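Protein Kinase A (Toxoplasma gondii, PDB 5J3U) binds cAMP in two cyclic nucleotide-binding domains and, as a regulatory subunit of its family, probably inhibits the protein kinase A catalytic subunit. Local coordinates at residues 47-52 and 86-91; 94-99 and 122-127. All blocks are in the same frame, centred on the assembly; numbering follows the deposited sequence. Where two conformers were deposited one is given.

Interaction 1. Residues 47-52 and 86-91; sequences CLIREG and DAFGEL. With CMP (adenosine-3',5'-cyclic-monophosphate), chain C.
Ile49 and Gly89 mark where the two backbones come closest, with 7.7 Å between the CA of Ile49 and the CA of Gly89. No backbone hydrogen bond spans that distance, because strand 47-49 and strand 87-88 belong to different sheets of the cyclic nucleotide-binding β-barrel and the contact joins them through its interior. Strand 47-49 carries a classic β bulge, Leu48 and Ile49 both facing Val103, and this sends two consecutive side chains inward.

Both meet the rim of the Phe88 ring, in its plane, and not a face. Leu48 crosses Phe88 at about a right angle and brings CD2 to within 3.7 Å of Phe88 CZ. Ile49 runs past the ring in the opposite direction, its CD1 3.8 Å from Phe88 CD2. Phe88 holds CG between its backbone N and carbonyl carbon (chi1 68°), which turns the ring toward the bulge. The same Ile49 CD1 rests 4.0 Å from Gly89 CA, where the backbone takes a positive phi that suits glycine.

Beyond this apolar seam lies cAMP. Its O2' is gripped twice: it accepts from Gly89 N at 2.9 Å and donates to Glu90 OE1 at 2.6 Å. Glu90 reaches it by bending at chi2 (-70°). Leu91 lays CD1 3.6 Å from N3 of the adenine, while Ile49 CG2 lies near the phosphate ester O5' of the cAMP. Residues 88-91 form the first part of the phosphate-binding cassette, the family's cAMP-binding motif.

Strand 57-61 pairs with strand 87-88, and the Phe88 ring meets that of Tyr59. Leu111 of strand 109-115 touches both Leu48 and Phe88, and strand 102-105 lies beside 47-49, with Val103 against Ile49 and Phe88.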
loop_
_atom_site.group_PDB
_atom_site.type_symbol
_atom_site.label_atom_id
_atom_site.label_comp_id
_atom_site.label_asym_id
_atom_site.label_seq_id
_atom_site.Cartn_x
_atom_site.Cartn_y
_atom_site.Cartn_z
ATOM N N CYS A 47 -19.088 7.266 17.969
ATOM C CA CYS A 47 -19.431 7.709 16.665
ATOM C C CYS A 47 -18.558 8.887 16.258
ATOM O O CYS A 47 -18.952 10.043 16.378
ATOM C CB CYS A 47 -20.926 8.078 16.626
ATOM S SG CYS A 47 -21.439 8.520 14.956
ATOM N N LEU A 48 -17.384 8.575 15.691
ATOM C CA LEU A 48 -16.338 9.573 15.391
ATOM C C LEU A 48 -16.589 10.467 14.224
ATOM O O LEU A 48 -16.335 11.650 14.323
ATOM C CB LEU A 48 -14.970 8.877 15.186
ATOM C CG LEU A 48 -13.693 9.690 14.917
ATOM C CD1 LEU A 48 -13.381 10.588 16.084
ATOM C CD2 LEU A 48 -12.547 8.708 14.755
ATOM N N ILE A 49 -16.998 9.910 13.074
ATOM C CA ILE A 49 -17.271 10.699 11.897
ATOM C C ILE A 49 -18.713 10.427 11.472
ATOM O O ILE A 49 -19.133 9.288 11.504
ATOM C CB ILE A 49 -16.356 10.268 10.709
ATOM C CG1 ILE A 49 -14.888 10.579 11.041
ATOM C CG2 ILE A 49 -16.805 10.906 9.397
ATOM C CD1 ILE A 49 -13.939 10.214 9.906
ATOM N N ARG A 50 -19.415 11.458 11.039
ATOM C CA ARG A 50 -20.798 11.313 10.682
ATOM C C ARG A 50 -20.994 11.707 9.237
ATOM O O ARG A 50 -20.586 12.779 8.832
ATOM C CB ARG A 50 -21.671 12.167 11.584
ATOM C CG ARG A 50 -21.429 11.894 13.062
ATOM C CD ARG A 50 -22.606 12.359 13.922
ATOM N NE ARG A 50 -22.223 13.354 14.924
ATOM C CZ ARG A 50 -21.466 13.116 15.998
ATOM N NH1 ARG A 50 -20.947 11.909 16.227
ATOM N NH2 ARG A 50 -21.229 14.100 16.855
ATOM N N GLU A 51 -21.635 10.807 8.473
ATOM C CA GLU A 51 -21.886 11.024 7.062
ATOM C C GLU A 51 -22.561 12.353 6.860
ATOM O O GLU A 51 -23.454 12.684 7.609
ATOM C CB GLU A 51 -22.792 9.904 6.507
ATOM C CG GLU A 51 -23.017 9.910 5.029
ATOM C CD GLU A 51 -23.897 8.764 4.544
ATOM O OE1 GLU A 51 -24.297 7.867 5.338
ATOM O OE2 GLU A 51 -24.186 8.807 3.332
ATOM N N GLY A 52 -22.138 13.089 5.852
ATOM C CA GLY A 52 -22.740 14.387 5.518
ATOM C C GLY A 52 -22.085 15.614 6.179
ATOM O O GLY A 52 -22.207 16.737 5.655
ATOM N N ASP A 86 -4.670 1.343 9.085
ATOM C CA ASP A 86 -5.546 1.874 8.024
ATOM C C ASP A 86 -5.792 3.346 8.275
ATOM O O ASP A 86 -5.997 3.760 9.435
ATOM C CB ASP A 86 -6.914 1.175 7.996
ATOM C CG ASP A 86 -6.858 -0.253 7.548
ATOM O OD1 ASP A 86 -5.926 -0.639 6.807
ATOM O OD2 ASP A 86 -7.772 -1.001 7.963
ATOM N N ALA A 87 -5.847 4.117 7.196
ATOM C CA ALA A 87 -6.217 5.519 7.228
ATOM C C ALA A 87 -7.706 5.629 6.901
ATOM O O ALA A 87 -8.249 4.836 6.117
ATOM C CB ALA A 87 -5.407 6.320 6.229
ATOM N N PHE A 88 -8.386 6.588 7.511
ATOM C CA PHE A 88 -9.772 6.848 7.182
ATOM C C PHE A 88 -10.074 8.316 7.395
ATOM O O PHE A 88 -9.357 9.053 8.086
ATOM C CB PHE A 88 -10.746 5.939 7.973
ATOM C CG PHE A 88 -10.795 6.208 9.439
ATOM C CD1 PHE A 88 -9.974 5.492 10.308
ATOM C CD2 PHE A 88 -11.672 7.119 9.984
ATOM C CE1 PHE A 88 -9.984 5.766 11.668
ATOM C CE2 PHE A 88 -11.692 7.354 11.349
ATOM C CZ PHE A 88 -10.847 6.667 12.192
ATOM N N GLY A 89 -11.163 8.747 6.810
ATOM C CA GLY A 89 -11.507 10.159 6.763
ATOM C C GLY A 89 -10.711 10.962 5.796
ATOM O O GLY A 89 -10.721 12.176 5.885
ATOM N N GLU A 90 -10.046 10.307 4.844
ATOM C CA GLU A 90 -9.196 10.993 3.838
ATOM C C GLU A 90 -9.980 11.515 2.621
ATOM O O GLU A 90 -9.554 12.469 1.942
ATOM C CB GLU A 90 -8.049 10.050 3.377
ATOM C CG GLU A 90 -8.379 9.045 2.270
ATOM C CD GLU A 90 -9.309 7.897 2.649
ATOM O OE1 GLU A 90 -9.955 7.861 3.757
ATOM O OE2 GLU A 90 -9.388 6.980 1.806
ATOM N N LEU A 91 -11.126 10.896 2.335
ATOM C CA LEU A 91 -11.870 11.271 1.133
ATOM C C LEU A 91 -12.338 12.702 1.171
ATOM O O LEU A 91 -12.206 13.407 0.194
ATOM C CB LEU A 91 -13.052 10.311 0.846
ATOM C CG LEU A 91 -12.715 8.847 0.709
ATOM C CD1 LEU A 91 -13.973 8.011 0.483
ATOM C CD2 LEU A 91 -11.732 8.693 -0.464
HETATM P P CMP C . -14.523 10.438 4.485
HETATM O O1P CMP C . -15.676 10.513 3.441
HETATM O O2P CMP C . -13.774 11.722 4.713
HETATM O "O5'" CMP C . -15.301 10.010 5.827
HETATM C "C5'" CMP C . -15.915 8.720 5.832
HETATM C "C4'" CMP C . -14.848 7.686 5.548
HETATM O "O4'" CMP C . -15.241 6.347 5.585
HETATM C "C3'" CMP C . -14.210 7.897 4.203
HETATM O "O3'" CMP C . -13.558 9.168 4.210
HETATM C "C2'" CMP C . -13.372 6.655 4.167
HETATM O "O2'" CMP C . -12.135 6.845 4.828
HETATM C "C1'" CMP C . -14.218 5.624 4.908
HETATM N N9 CMP C . -14.840 4.632 3.999
HETATM C C8 CMP C . -14.559 3.289 4.020
HETATM N N7 CMP C . -15.262 2.655 3.034
HETATM C C5 CMP C . -15.938 3.566 2.374
HETATM C C6 CMP C . -16.860 3.526 1.214
HETATM N N6 CMP C . -17.160 2.357 0.599
HETATM N N1 CMP C . -17.370 4.693 0.823
HETATM C C2 CMP C . -17.078 5.900 1.389
HETATM N N3 CMP C . -16.260 6.012 2.467
HETATM C C4 CMP C . -15.679 4.890 2.993
#

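Interaction 2. Residues 94-99 and 122-127; sequences LYNAPR and IVKDAA. With CMP (adenosine-3',5'-cyclic-monophosphate), chain C.
Lys124 stretches from helix 116-138 like a straight rod, its CG anti to the backbone N (chi1 -178°) and the rest of the chain extended, so that the ammonium group arrives at the last turn of helix 91-95. There NZ donates to Leu94 O at 3.2 Å, coming in from above the carbonyl plane, 61° out of it. A second acceptor, the carbonyl O of Leu93, takes the same ammonium group. The positive charge at the carbonyl-rich end of a short helix is probably favourable to both. Lys124 CE follows closely, 3.4 Å from Leu94 O.

Asn96 leaves the helix with positive phi (56°), and its side chain slants across the lysine tip. In the conformer given, ND2 lies 3.5 Å from Lys124 NZ, but both groups are donors and no bond forms; with a second conformer deposited, the approach is doubtful.

This short helix and the turn after it belong to the phosphate-binding cassette of the cyclic nucleotide-binding domain, and Arg99 is its arginine. Bent at chi2, Arg99 presents the edge of its guanidinium in plane to the phosphate, and NH1 donates to O2P of the cAMP at 2.9 Å. Its NH2 is held by the carbonyl O of Cys57.

The Leu94 side chain packs on Phe119 and Thr128 of helix 116-138 and on Leu21.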
loop_
_atom_site.group_PDB
_atom_site.type_symbol
_atom_site.label_atom_id
_atom_site.label_comp_id
_atom_site.label_asym_id
_atom_site.label_seq_id
_atom_site.Cartn_x
_atom_site.Cartn_y
_atom_site.Cartn_z
ATOM N N LEU A 94 -9.265 14.621 0.382
ATOM C CA LEU A 94 -8.781 14.450 -1.023
ATOM C C LEU A 94 -9.675 15.144 -2.036
ATOM O O LEU A 94 -9.181 15.752 -2.974
ATOM C CB LEU A 94 -8.668 12.996 -1.419
ATOM C CG LEU A 94 -7.458 12.202 -1.007
ATOM C CD1 LEU A 94 -7.730 10.732 -1.310
ATOM C CD2 LEU A 94 -6.192 12.687 -1.726
ATOM N N TYR A 95 -10.988 15.084 -1.832
ATOM C CA TYR A 95 -11.941 15.561 -2.844
ATOM C C TYR A 95 -12.751 16.791 -2.436
ATOM O O TYR A 95 -13.591 17.237 -3.206
ATOM C CB TYR A 95 -12.848 14.384 -3.267
ATOM C CG TYR A 95 -12.044 13.186 -3.731
ATOM C CD1 TYR A 95 -11.238 13.256 -4.871
ATOM C CD2 TYR A 95 -12.043 12.010 -3.016
ATOM C CE1 TYR A 95 -10.469 12.181 -5.281
ATOM C CE2 TYR A 95 -11.272 10.938 -3.419
ATOM C CZ TYR A 95 -10.503 11.028 -4.553
ATOM O OH TYR A 95 -9.759 9.939 -4.911
ATOM N N ASN A 96 -12.505 17.357 -1.245
ATOM C CA ASN A 96 -13.221 18.548 -0.774
ATOM C C ASN A 96 -14.748 18.349 -0.751
ATOM O O ASN A 96 -15.532 19.167 -1.233
ATOM C CB ASN A 96 -12.777 19.782 -1.570
ATOM C CG ASN A 96 -11.347 20.160 -1.262
ATOM O OD1 ASN A 96 -10.874 19.931 -0.156
ATOM N ND2 ASN A 96 -10.653 20.722 -2.235
ATOM N N ALA A 97 -15.153 17.245 -0.141
ATOM C CA ALA A 97 -16.529 16.805 -0.143
ATOM C C ALA A 97 -16.977 16.486 1.277
ATOM O O ALA A 97 -16.145 16.260 2.157
ATOM C CB ALA A 97 -16.642 15.576 -0.999
ATOM N N PRO A 98 -18.308 16.423 1.503
ATOM C CA PRO A 98 -18.743 16.061 2.826
ATOM C C PRO A 98 -18.328 14.628 3.131
ATOM O O PRO A 98 -18.069 13.822 2.218
ATOM C CB PRO A 98 -20.284 16.214 2.748
ATOM C CG PRO A 98 -20.533 17.074 1.551
ATOM C CD PRO A 98 -19.459 16.643 0.599
ATOM N N ARG A 99 -18.281 14.297 4.404
ATOM C CA ARG A 99 -18.030 12.881 4.795
ATOM C C ARG A 99 -18.946 11.888 4.008
ATOM O O ARG A 99 -20.153 12.041 3.989
ATOM C CB ARG A 99 -18.289 12.704 6.298
ATOM C CG ARG A 99 -17.396 13.548 7.231
ATOM C CD ARG A 99 -15.911 13.199 7.020
ATOM N NE ARG A 99 -15.101 13.737 8.099
ATOM C CZ ARG A 99 -13.771 13.737 8.105
ATOM N NH1 ARG A 99 -13.092 13.218 7.101
ATOM N NH2 ARG A 99 -13.126 14.298 9.118
ATOM N N ILE A 122 1.413 19.427 2.705
ATOM C CA ILE A 122 2.528 18.463 2.635
ATOM C C ILE A 122 2.203 17.213 1.808
ATOM O O ILE A 122 3.094 16.712 1.113
ATOM C CB ILE A 122 2.939 17.982 4.028
ATOM C CG1 ILE A 122 3.241 19.171 4.967
ATOM C CG2 ILE A 122 4.110 16.980 3.970
ATOM C CD1 ILE A 122 4.481 19.967 4.573
ATOM N N VAL A 123 0.957 16.732 1.895
ATOM C CA VAL A 123 0.577 15.415 1.378
ATOM C C VAL A 123 -0.217 15.373 0.071
ATOM O O VAL A 123 0.031 14.521 -0.753
ATOM C CB VAL A 123 -0.257 14.628 2.388
ATOM C CG1 VAL A 123 -0.297 13.137 2.000
ATOM C CG2 VAL A 123 0.314 14.731 3.779
ATOM N N LYS A 124 -1.173 16.275 -0.086
ATOM C CA LYS A 124 -2.281 16.115 -1.056
ATOM C C LYS A 124 -1.761 16.055 -2.511
ATOM O O LYS A 124 -2.074 15.119 -3.238
ATOM C CB LYS A 124 -3.307 17.221 -0.890
ATOM C CG LYS A 124 -4.488 17.074 -1.830
ATOM C CD LYS A 124 -5.555 18.131 -1.608
ATOM C CE LYS A 124 -6.602 18.002 -2.705
ATOM N NZ LYS A 124 -7.903 18.536 -2.224
ATOM N N ASP A 125 -0.967 17.044 -2.892
ATOM C CA ASP A 125 -0.362 17.083 -4.231
ATOM C C ASP A 125 0.551 15.892 -4.495
ATOM O O ASP A 125 0.443 15.289 -5.574
ATOM C CB ASP A 125 0.361 18.428 -4.455
ATOM C CG ASP A 125 -0.631 19.628 -4.548
ATOM O OD1 ASP A 125 -1.857 19.415 -4.654
ATOM O OD2 ASP A 125 -0.184 20.808 -4.496
ATOM N N ALA A 126 1.410 15.533 -3.537
ATOM C CA ALA A 126 2.323 14.423 -3.699
ATOM C C ALA A 126 1.554 13.124 -3.918
ATOM O O ALA A 126 1.911 12.300 -4.773
ATOM C CB ALA A 126 3.219 14.267 -2.490
ATOM N N ALA A 127 0.516 12.944 -3.132
ATOM C CA ALA A 127 -0.315 11.710 -3.169
ATOM C C ALA A 127 -1.028 11.569 -4.510
ATOM O O ALA A 127 -0.995 10.462 -5.130
ATOM C CB ALA A 127 -1.327 11.738 -2.064
HETATM P P CMP C . -14.523 10.438 4.485
HETATM O O1P CMP C . -15.676 10.513 3.441
HETATM O O2P CMP C . -13.774 11.722 4.713
HETATM O "O5'" CMP C . -15.301 10.010 5.827
HETATM C "C5'" CMP C . -15.915 8.720 5.832
HETATM C "C4'" CMP C . -14.848 7.686 5.548
HETATM O "O4'" CMP C . -15.241 6.347 5.585
HETATM C "C3'" CMP C . -14.210 7.897 4.203
HETATM O "O3'" CMP C . -13.558 9.168 4.210
HETATM C "C2'" CMP C . -13.372 6.655 4.167
HETATM O "O2'" CMP C . -12.135 6.845 4.828
HETATM C "C1'" CMP C . -14.218 5.624 4.908
HETATM N N9 CMP C . -14.840 4.632 3.999
HETATM C C8 CMP C . -14.559 3.289 4.020
HETATM N N7 CMP C . -15.262 2.655 3.034
HETATM C C5 CMP C . -15.938 3.566 2.374
HETATM C C6 CMP C . -16.860 3.526 1.214
HETATM N N6 CMP C . -17.160 2.357 0.599
HETATM N N1 CMP C . -17.370 4.693 0.823
HETATM C C2 CMP C . -17.078 5.900 1.389
HETATM N N3 CMP C . -16.260 6.012 2.467
HETATM C C4 CMP C . -15.679 4.890 2.993
#

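How the interactions relate
Interaction 1 is buried and almost wholly apolar between its segments, joining the two sheets of one barrel; interaction 2 lies at the surface and rests on a lysine reaching backbone carbonyls between two helices. Both fall within one cyclic nucleotide-binding domain and share the same cAMP, interaction 1 holding the ribose hydroxyl and interaction 2 the phosphate. They follow one another along the chain, strand 87-88 running on to helix 91-95. Arg99 ties them directly: its O probably accepts a hydrogen bond from Gly52 N, its NH1 makes a weak one to Gly89 O, and its CD packs against Ile49 CG2.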